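Local coordinates for protein 2-methyl-aconitate isomerase (Shewanella oneidensis, PDB 5K87) that isomerises 2-methyl-trans-aconitate to 2-methyl-cis-aconitate in propionate breakdown, by base-catalysed proton abstraction coupled with rotation about the C2-C3 bond, at residues A352-H357 and T361-A366; V328-A333 and T339-A344; G165-D170 and A176-I181; C196-G201 and A334-T339. The protein carries 1 engineered substitution. All blocks are in the same frame, centred on the assembly; numbering follows the deposited sequence. Where two conformers were deposited one is given.

Contact 1: residues A352-H357 and T361-A366; sequences AVRFGH and TLRVGA
Val353 and Val364 are a hydrogen-bonded pair of an antiparallel beta hairpin. Val353 N gives to Val364 O and Val364 N to Val353 O, each at 2.9 Å. Phe355 and Leu362 repeat the pattern two residues on. In the non-hydrogen-bonded positions CA-H...O contacts add to the ladder, such as Arg363 CA to Val353 O at 3.4 Å.

The polar face carries two arginines. The chain of Arg354 bends at chi3 (-74°), which brings its guanidinium across the neighbouring strand. There NH1 donates to Thr361 OG1 at 2.9 Å; the acceptor oxygen sits a little off the guanidinium plane (19°). One face of the same group rests on Arg363 CB, which is 3.7 Å from NH2 of Arg354. With an alanine in place of Arg354, Thr361 OG1 would probably lose this donor and Arg363 CB its flat cover. Arg363 itself runs extended and lays its guanidinium over Ala352 CB.

The other face is apolar. The Phe355 and Leu362 side chains run alongside each other, both leaving the same face. Leu362 CB sits over the ring, 4.1 Å from the Phe355 centroid, a CH-pi contact. Val364 CG1 meets the ring edge at CE2 of Phe355, 3.9 Å away.

This apolar face packs on helix 324-334, where Phe355 touches Ala327 and Ile330. Strand 352-357 runs parallel to strand 308-314, and strand 360-371 pairs antiparallel with strand 374-391.

Contact 2: residues V328-A333 and T339-A344; sequences VAIGTA and TLVNLA
The carbonyl group of Ala333 is the flat group on which Thr339 closes. Thr339 OG1 donates to Ala333 O at 2.7 Å, from well above the carbonyl plane (57° out of it). Asn342 CB also touches this oxygen, at 3.7 Å. Earlier in the same helix, Val328 O is gripped from both faces of its plane: Thr332 OG1 comes from one and Thr332 N from the other. The amide of Asn342 is held at both ends by residues beyond these segments. Its ND2 gives to Gly348 O and Ala334 O, and its OD1 accepts from Gly338 N.

Thr339 OG1 works in two directions. It also accepts from Asn342 N at 3.0 Å, in a nearly straight bond. The oxygen lies between the backbone N and the carbonyl carbon of its own residue (chi1 68°), a setting that lets it turn back over the start of the helix.

The rest is apolar. Val341 lays its two methyls against one side of helix 324-334. CG2 packs on Ala333 CB at 3.7 Å, while CG1 lies 3.5 Å from Ile330 O and 4.1 Å from Ile330 CG2.

The segment axes are 73° apart. This is a tight turn between two helices, closed by a threonine N-cap of helix 340-344. Helix 324-334 is probably the central helix of one domain, as in the diaminopimelate epimerase fold, where strands wrap round such a helix.

Contact 3: residues G165-D170 and A176-I181; sequences GDFELD and AAEVQI
Phe167 and Glu178 lie flat against each other. The ring and the carboxylate are almost parallel, with 4° between their planes. Glu178 CG stands over the middle of the ring, 3.7 Å from the Phe167 centroid, which makes a CH-pi contact. Nearer the backbone, Glu178 CB comes within 3.5 Å of Phe167 CG. Glu178 CD lies 3.7 Å from Phe167 CE1, so the chain crosses from CG of the ring over its centre to the CE1 rim. The glutamate is extended, with CG anti to the backbone N (chi1 -176°), and this carries the carboxylate toward that rim. Ser383 of strand 374-391 touches Phe167, and its OG is hydrogen-bonded to Glu178 OE2 and probably helps to keep the acid in place.

Behind the stack the backbones pair at a single antiparallel bridge. Phe167 N donates to Ala176 O at 2.9 Å, and Ala176 N returns a bond to Phe167 O at 3.0 Å. Gly165 passes close to Ala177, with 4.0 Å between their CA atoms. The close passage leaves little room beside Gly165.

The contact ties the loop after strand 160-161 to the entry of strand 179-184. That strand runs antiparallel between strands 148-157 and 374-391, and its Val179 and Ile181 touch Ala114 of helix 113-122. The second subunit is near: Asp166 packs on Phe8 and Asp170 on Tyr59 of that neighbouring chain.

Contact 4: residues C196-G201 and A334-T339; sequences CMFPTG and AAIPGT
Phe198 meets Ile336 and Thr339 where two beta turns face each other, a type I turn from Phe198 to Gly201 and a type II turn from Ile336 to Thr339. The backbones stay well apart: the CA atoms of Phe198 and Thr339 are 10.1 Å from each other. The first turn is closed by Gly201 N to Phe198 O at 2.7 Å, and the second by a weak bond from Thr339 N to Ile336 O. Gly338 has a positive phi (106°), as the third position of a type II turn commonly does.

The turns are joined by carbon atoms alone, with no hydrogen bond across. The Phe198 ring reaches over with its CZ corner. Thr339 crosses it at about a right angle and puts its methyl against the ring, with CG2 3.7 Å from Phe198 CZ. The Ile336 and Phe198 side chains pass one another heading opposite ways. Ile336 CG2 lies 4.1 Å from Phe198 CZ. Replacing Phe198 by an alanine would remove the ring, and the methyls of Ile336 and Thr339 would probably lose their cover, opening a gap between the turns.

The join links the loop before strand 205-209 to the one between helices 324-334 and 340-344. Leu203 touches both Phe198 and Ile336, and Trp375 touches Met197 and Ile336. Met197 covers one face of the Phe198 ring: its CG lies 3.6 Å above it, toward the rim. Beyond it, Met197 CE reaches Ile336 CD1 at 4.3 Å.

In the fold
Contacts 1, 2 and 4 are neighbours. Contacts 2 and 4 share Thr339, and their centres are about 8 Å apart. Asn342 CB to Ile336 O, at 3.3 Å, is a further touch between them. The hairpin of contact 1 packs on the helix of contact 2, with Phe355 CZ 3.7 Å from Ile330 CD1. Contact 3 stands farther off but reaches contact 1 through Asp170 OD2 and Thr361 N, 2.8 Å apart, across about 15 Å between centres. Contact 1 is nearest the active site: the side chain of Leu362 in contact 1 is about 8 Å from the bound malonate, that of Ile330 in contact 2 about 11 Å. Contact 4 is away from the annotated sites.

Contact 1: residues A352-H357 and T361-A366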
# COMPACT_ATOMS: atom_id res chain seq x y z
N ALA A 352 25.09 -3.02 23.16
CA ALA A 352 24.26 -3.18 21.98
C ALA A 352 23.47 -4.46 22.10
O ALA A 352 23.86 -5.36 22.86
CB ALA A 352 25.11 -3.22 20.71
N VAL A 353 22.37 -4.55 21.36
CA VAL A 353 21.66 -5.80 21.18
C VAL A 353 21.21 -5.93 19.74
O VAL A 353 20.91 -4.93 19.07
CB VAL A 353 20.40 -5.94 22.09
CG1 VAL A 353 20.80 -6.21 23.54
CG2 VAL A 353 19.47 -4.72 21.96
N ARG A 354 21.17 -7.17 19.27
CA ARG A 354 20.50 -7.49 18.03
C ARG A 354 19.22 -8.19 18.42
O ARG A 354 19.25 -9.22 19.10
CB ARG A 354 21.36 -8.40 17.15
CG ARG A 354 20.74 -8.67 15.79
CD ARG A 354 21.67 -9.47 14.88
NE ARG A 354 22.78 -8.67 14.38
CZ ARG A 354 22.69 -7.83 13.36
NH1 ARG A 354 21.53 -7.67 12.73
NH2 ARG A 354 23.76 -7.14 12.97
N PHE A 355 18.08 -7.64 18.00
CA PHE A 355 16.82 -8.27 18.33
C PHE A 355 16.13 -8.81 17.08
O PHE A 355 16.34 -8.31 15.96
CB PHE A 355 15.91 -7.32 19.12
CG PHE A 355 15.51 -6.07 18.37
CD1 PHE A 355 14.39 -6.06 17.55
CD2 PHE A 355 16.26 -4.91 18.48
CE1 PHE A 355 14.02 -4.90 16.86
CE2 PHE A 355 15.90 -3.76 17.80
CZ PHE A 355 14.78 -3.75 16.98
N GLY A 356 15.32 -9.84 17.28
CA GLY A 356 14.54 -10.41 16.21
C GLY A 356 13.13 -9.86 16.20
O GLY A 356 12.41 -9.94 17.19
N HIS A 357 12.74 -9.32 15.04
CA HIS A 357 11.40 -8.80 14.80
C HIS A 357 10.77 -9.64 13.66
O HIS A 357 11.40 -10.57 13.15
CB HIS A 357 11.47 -7.30 14.48
CG HIS A 357 12.36 -6.94 13.34
ND1 HIS A 357 12.02 -7.18 12.02
CD2 HIS A 357 13.56 -6.33 13.31
CE1 HIS A 357 12.99 -6.74 11.24
NE2 HIS A 357 13.94 -6.21 11.99
N THR A 361 16.22 -9.27 11.70
CA THR A 361 16.91 -8.75 12.87
C THR A 361 17.32 -7.29 12.70
O THR A 361 17.36 -6.78 11.58
CB THR A 361 18.16 -9.59 13.23
OG1 THR A 361 19.21 -9.31 12.30
CG2 THR A 361 17.84 -11.07 13.20
N LEU A 362 17.60 -6.63 13.82
CA LEU A 362 18.04 -5.25 13.82
C LEU A 362 18.99 -5.07 14.99
O LEU A 362 18.65 -5.44 16.12
CB LEU A 362 16.83 -4.31 13.95
CG LEU A 362 16.97 -2.81 13.66
CD1 LEU A 362 15.59 -2.22 13.40
CD2 LEU A 362 17.67 -2.05 14.78
N ARG A 363 20.17 -4.53 14.73
CA ARG A 363 21.15 -4.25 15.78
C ARG A 363 21.09 -2.77 16.16
O ARG A 363 21.16 -1.88 15.30
CB ARG A 363 22.57 -4.58 15.30
CG ARG A 363 23.62 -4.38 16.37
CD ARG A 363 25.02 -4.59 15.81
NE ARG A 363 26.04 -4.62 16.86
CZ ARG A 363 26.64 -3.54 17.35
NH1 ARG A 363 27.56 -3.66 18.30
NH2 ARG A 363 26.32 -2.33 16.89
N VAL A 364 20.96 -2.52 17.45
CA VAL A 364 20.95 -1.16 17.98
C VAL A 364 21.93 -1.09 19.14
O VAL A 364 21.97 -1.99 19.98
CB VAL A 364 19.52 -0.74 18.41
CG1 VAL A 364 18.89 -1.76 19.37
CG2 VAL A 364 19.53 0.65 19.02
N GLY A 365 22.74 -0.04 19.16
CA GLY A 365 23.67 0.16 20.26
C GLY A 365 23.23 1.34 21.10
O GLY A 365 22.80 2.34 20.55
N ALA A 366 23.32 1.22 22.42
CA ALA A 366 23.01 2.35 23.29
C ALA A 366 24.07 2.45 24.37
O ALA A 366 24.38 1.47 25.05
CB ALA A 366 21.64 2.20 23.92

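Contact 2: residues V328-A333 and T339-A344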
# COMPACT_ATOMS: atom_id res chain seq x y z
N VAL A 328 15.15 2.35 19.22
CA VAL A 328 15.87 3.15 20.20
C VAL A 328 15.44 2.80 21.62
O VAL A 328 16.29 2.65 22.51
CB VAL A 328 15.68 4.65 19.94
CG1 VAL A 328 16.23 5.47 21.11
CG2 VAL A 328 16.34 5.04 18.62
N ALA A 329 14.14 2.64 21.85
CA ALA A 329 13.65 2.26 23.17
C ALA A 329 14.18 0.89 23.58
O ALA A 329 14.53 0.67 24.75
CB ALA A 329 12.12 2.28 23.20
N ILE A 330 14.25 -0.05 22.64
CA ILE A 330 14.77 -1.39 22.89
C ILE A 330 16.25 -1.32 23.28
O ILE A 330 16.66 -1.90 24.28
CB ILE A 330 14.60 -2.31 21.66
CG1 ILE A 330 13.12 -2.59 21.42
CG2 ILE A 330 15.36 -3.64 21.86
CD1 ILE A 330 12.82 -3.11 20.02
N GLY A 331 17.04 -0.63 22.47
CA GLY A 331 18.47 -0.55 22.74
C GLY A 331 18.76 0.14 24.06
O GLY A 331 19.64 -0.28 24.82
N THR A 332 18.03 1.22 24.33
CA THR A 332 18.18 1.95 25.58
C THR A 332 17.77 1.09 26.78
O THR A 332 18.52 0.99 27.77
CB THR A 332 17.36 3.26 25.56
OG1 THR A 332 17.79 4.07 24.45
CG2 THR A 332 17.53 4.04 26.85
N ALA A 333 16.61 0.45 26.71
CA ALA A 333 16.18 -0.39 27.82
C ALA A 333 17.14 -1.55 28.02
O ALA A 333 17.41 -1.96 29.16
CB ALA A 333 14.76 -0.90 27.60
N THR A 339 15.76 -3.94 33.41
CA THR A 339 14.52 -3.75 32.64
C THR A 339 14.10 -5.09 32.06
O THR A 339 14.91 -6.01 31.94
CB THR A 339 14.66 -2.74 31.49
OG1 THR A 339 15.52 -3.28 30.48
CG2 THR A 339 15.19 -1.40 31.97
N LEU A 340 12.83 -5.21 31.67
CA LEU A 340 12.37 -6.45 31.06
C LEU A 340 13.11 -6.75 29.76
O LEU A 340 13.33 -7.90 29.41
CB LEU A 340 10.86 -6.40 30.79
CG LEU A 340 9.95 -6.42 32.01
CD1 LEU A 340 8.53 -6.72 31.58
CD2 LEU A 340 10.43 -7.42 33.05
N VAL A 341 13.49 -5.70 29.03
CA VAL A 341 14.23 -5.86 27.79
C VAL A 341 15.63 -6.40 28.09
O VAL A 341 16.09 -7.36 27.48
CB VAL A 341 14.33 -4.52 27.04
CG1 VAL A 341 15.15 -4.67 25.78
CG2 VAL A 341 12.93 -3.97 26.72
N ASN A 342 16.28 -5.78 29.07
CA ASN A 342 17.59 -6.23 29.52
C ASN A 342 17.55 -7.69 29.98
O ASN A 342 18.43 -8.48 29.63
CB ASN A 342 18.06 -5.33 30.65
CG ASN A 342 19.35 -5.81 31.27
OD1 ASN A 342 19.33 -6.46 32.32
ND2 ASN A 342 20.47 -5.52 30.62
N LEU A 343 16.52 -8.05 30.72
CA LEU A 343 16.42 -9.40 31.25
C LEU A 343 16.17 -10.43 30.15
O LEU A 343 16.72 -11.53 30.19
CB LEU A 343 15.35 -9.48 32.33
CG LEU A 343 15.66 -8.70 33.61
CD1 LEU A 343 14.49 -8.79 34.58
CD2 LEU A 343 16.94 -9.21 34.27
N ALA A 344 15.36 -10.07 29.16
CA ALA A 344 15.13 -10.95 28.02
C ALA A 344 16.44 -11.21 27.29
O ALA A 344 16.63 -12.27 26.69
CB ALA A 344 14.08 -10.36 27.08

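Contact 3: residues G165-D170 and A176-I181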
# COMPACT_ATOMS: atom_id res chain seq x y z
N GLY A 165 23.90 1.08 -3.17
CA GLY A 165 24.96 0.42 -2.43
C GLY A 165 24.62 -1.03 -2.15
O GLY A 165 23.66 -1.56 -2.71
N ASP A 166 25.41 -1.67 -1.29
CA ASP A 166 25.24 -3.09 -1.04
C ASP A 166 24.81 -3.42 0.38
O ASP A 166 24.88 -4.58 0.80
CB ASP A 166 26.51 -3.88 -1.42
CG ASP A 166 27.74 -3.43 -0.66
OD1 ASP A 166 27.63 -2.66 0.32
OD2 ASP A 166 28.85 -3.87 -1.03
N PHE A 167 24.36 -2.41 1.12
CA PHE A 167 23.95 -2.61 2.51
C PHE A 167 22.52 -3.12 2.59
O PHE A 167 21.61 -2.52 2.01
CB PHE A 167 24.09 -1.33 3.32
CG PHE A 167 23.89 -1.52 4.78
CD1 PHE A 167 24.86 -2.16 5.54
CD2 PHE A 167 22.75 -1.08 5.42
CE1 PHE A 167 24.69 -2.35 6.90
CE2 PHE A 167 22.59 -1.26 6.78
CZ PHE A 167 23.55 -1.90 7.52
N GLU A 168 22.32 -4.21 3.31
CA GLU A 168 21.01 -4.82 3.42
C GLU A 168 20.42 -4.63 4.81
O GLU A 168 21.13 -4.70 5.82
CB GLU A 168 21.07 -6.31 3.05
CG GLU A 168 21.78 -6.58 1.73
CD GLU A 168 21.15 -7.69 0.92
OE1 GLU A 168 21.64 -7.95 -0.20
OE2 GLU A 168 20.17 -8.30 1.40
N LEU A 169 19.11 -4.37 4.86
CA LEU A 169 18.35 -4.29 6.10
C LEU A 169 17.26 -5.34 6.01
O LEU A 169 16.61 -5.43 4.97
CB LEU A 169 17.62 -2.94 6.23
CG LEU A 169 18.14 -1.54 5.89
CD1 LEU A 169 17.09 -0.50 6.24
CD2 LEU A 169 19.38 -1.26 6.66
N ASP A 170 17.03 -6.09 7.09
CA ASP A 170 15.91 -7.01 7.12
C ASP A 170 14.61 -6.21 7.11
O ASP A 170 14.40 -5.31 7.92
CB ASP A 170 15.98 -7.93 8.34
CG ASP A 170 17.05 -9.01 8.19
OD1 ASP A 170 17.59 -9.18 7.08
OD2 ASP A 170 17.34 -9.70 9.20
N ALA A 176 21.01 -0.99 -0.53
CA ALA A 176 21.23 0.42 -0.82
C ALA A 176 22.44 0.89 -0.01
O ALA A 176 23.06 0.09 0.68
CB ALA A 176 19.99 1.25 -0.49
N ALA A 177 22.78 2.17 -0.08
CA ALA A 177 23.90 2.68 0.71
C ALA A 177 23.56 2.69 2.19
O ALA A 177 22.46 3.09 2.59
CB ALA A 177 24.29 4.06 0.25
N GLU A 178 24.51 2.28 3.03
CA GLU A 178 24.33 2.35 4.47
C GLU A 178 24.30 3.80 4.96
O GLU A 178 25.18 4.59 4.63
CB GLU A 178 25.47 1.62 5.18
CG GLU A 178 25.31 1.56 6.69
CD GLU A 178 26.44 0.83 7.40
OE1 GLU A 178 27.40 0.38 6.72
OE2 GLU A 178 26.37 0.70 8.64
N VAL A 179 23.30 4.13 5.78
CA VAL A 179 23.23 5.42 6.43
C VAL A 179 23.18 5.20 7.93
O VAL A 179 22.18 4.72 8.48
CB VAL A 179 22.00 6.22 5.98
CG1 VAL A 179 21.95 7.56 6.70
CG2 VAL A 179 22.02 6.41 4.47
N GLN A 180 24.28 5.51 8.61
CA GLN A 180 24.33 5.37 10.06
C GLN A 180 23.61 6.54 10.73
O GLN A 180 23.81 7.71 10.37
CB GLN A 180 25.78 5.24 10.51
CG GLN A 180 26.46 4.04 9.86
CD GLN A 180 27.91 3.87 10.24
OE1 GLN A 180 28.54 4.79 10.77
NE2 GLN A 180 28.46 2.69 9.98
N ILE A 181 22.77 6.21 11.70
CA ILE A 181 21.96 7.19 12.42
C ILE A 181 22.33 7.18 13.90
O ILE A 181 22.65 6.13 14.45
CB ILE A 181 20.46 6.85 12.31
CG1 ILE A 181 20.07 6.65 10.85
CG2 ILE A 181 19.62 7.95 12.95
CD1 ILE A 181 20.27 7.86 10.01

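Contact 4: residues C196-G201 and A334-T339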
# COMPACT_ATOMS: atom_id res chain seq x y z
N CYS A 196 11.08 11.86 31.75
CA CYS A 196 12.14 11.04 32.35
C CYS A 196 12.29 9.72 31.59
O CYS A 196 11.40 9.31 30.85
CB CYS A 196 11.90 10.76 33.83
SG CYS A 196 11.66 12.22 34.85
N MET A 197 13.43 9.06 31.78
CA MET A 197 13.64 7.79 31.12
C MET A 197 12.61 6.78 31.62
O MET A 197 11.99 6.10 30.82
CB MET A 197 15.07 7.28 31.34
CG MET A 197 15.30 5.92 30.70
SD MET A 197 17.05 5.54 30.47
CE MET A 197 17.71 5.99 32.07
N PHE A 198 12.43 6.71 32.93
CA PHE A 198 11.44 5.83 33.53
C PHE A 198 10.41 6.65 34.29
O PHE A 198 10.60 6.96 35.46
CB PHE A 198 12.12 4.83 34.46
CG PHE A 198 13.09 3.92 33.76
CD1 PHE A 198 12.62 2.91 32.93
CD2 PHE A 198 14.46 4.09 33.90
CE1 PHE A 198 13.50 2.08 32.26
CE2 PHE A 198 15.35 3.26 33.23
CZ PHE A 198 14.87 2.25 32.41
N PRO A 199 9.30 7.02 33.62
CA PRO A 199 8.32 7.92 34.23
C PRO A 199 7.74 7.43 35.56
O PRO A 199 7.39 8.27 36.40
CB PRO A 199 7.22 8.04 33.17
CG PRO A 199 7.46 6.92 32.21
CD PRO A 199 8.94 6.66 32.24
N THR A 200 7.67 6.12 35.77
CA THR A 200 7.19 5.60 37.05
C THR A 200 8.29 5.59 38.12
O THR A 200 8.02 5.36 39.30
CB THR A 200 6.67 4.16 36.92
OG1 THR A 200 7.77 3.29 36.67
CG2 THR A 200 5.65 4.06 35.80
N GLY A 201 9.53 5.80 37.69
CA GLY A 201 10.67 5.75 38.59
C GLY A 201 11.18 4.34 38.83
O GLY A 201 12.15 4.14 39.57
N ALA A 334 17.63 -2.12 26.93
CA ALA A 334 18.54 -3.25 27.02
C ALA A 334 19.83 -2.88 27.73
O ALA A 334 20.47 -3.74 28.36
CB ALA A 334 18.84 -3.81 25.65
N ALA A 335 20.21 -1.61 27.65
CA ALA A 335 21.45 -1.12 28.26
C ALA A 335 21.31 -0.83 29.75
O ALA A 335 22.31 -0.55 30.44
CB ALA A 335 21.94 0.12 27.53
N ILE A 336 20.09 -0.85 30.26
CA ILE A 336 19.85 -0.60 31.67
C ILE A 336 19.55 -1.91 32.39
O ILE A 336 18.48 -2.50 32.21
CB ILE A 336 18.66 0.35 31.87
CG1 ILE A 336 18.83 1.62 31.03
CG2 ILE A 336 18.50 0.69 33.34
CD1 ILE A 336 20.04 2.43 31.41
N PRO A 337 20.50 -2.38 33.22
CA PRO A 337 20.33 -3.68 33.87
C PRO A 337 19.05 -3.74 34.70
O PRO A 337 18.79 -2.84 35.49
CB PRO A 337 21.57 -3.78 34.77
CG PRO A 337 22.59 -2.96 34.06
CD PRO A 337 21.83 -1.80 33.48
N GLY A 338 18.25 -4.77 34.48
CA GLY A 338 17.03 -4.96 35.24
C GLY A 338 15.73 -4.65 34.53
O GLY A 338 14.67 -5.03 35.02
N THR A 339 15.76 -3.94 33.41
CA THR A 339 14.52 -3.75 32.64
C THR A 339 14.10 -5.09 32.06
O THR A 339 14.91 -6.01 31.94
CB THR A 339 14.66 -2.74 31.49
OG1 THR A 339 15.52 -3.28 30.48
CG2 THR A 339 15.19 -1.40 31.97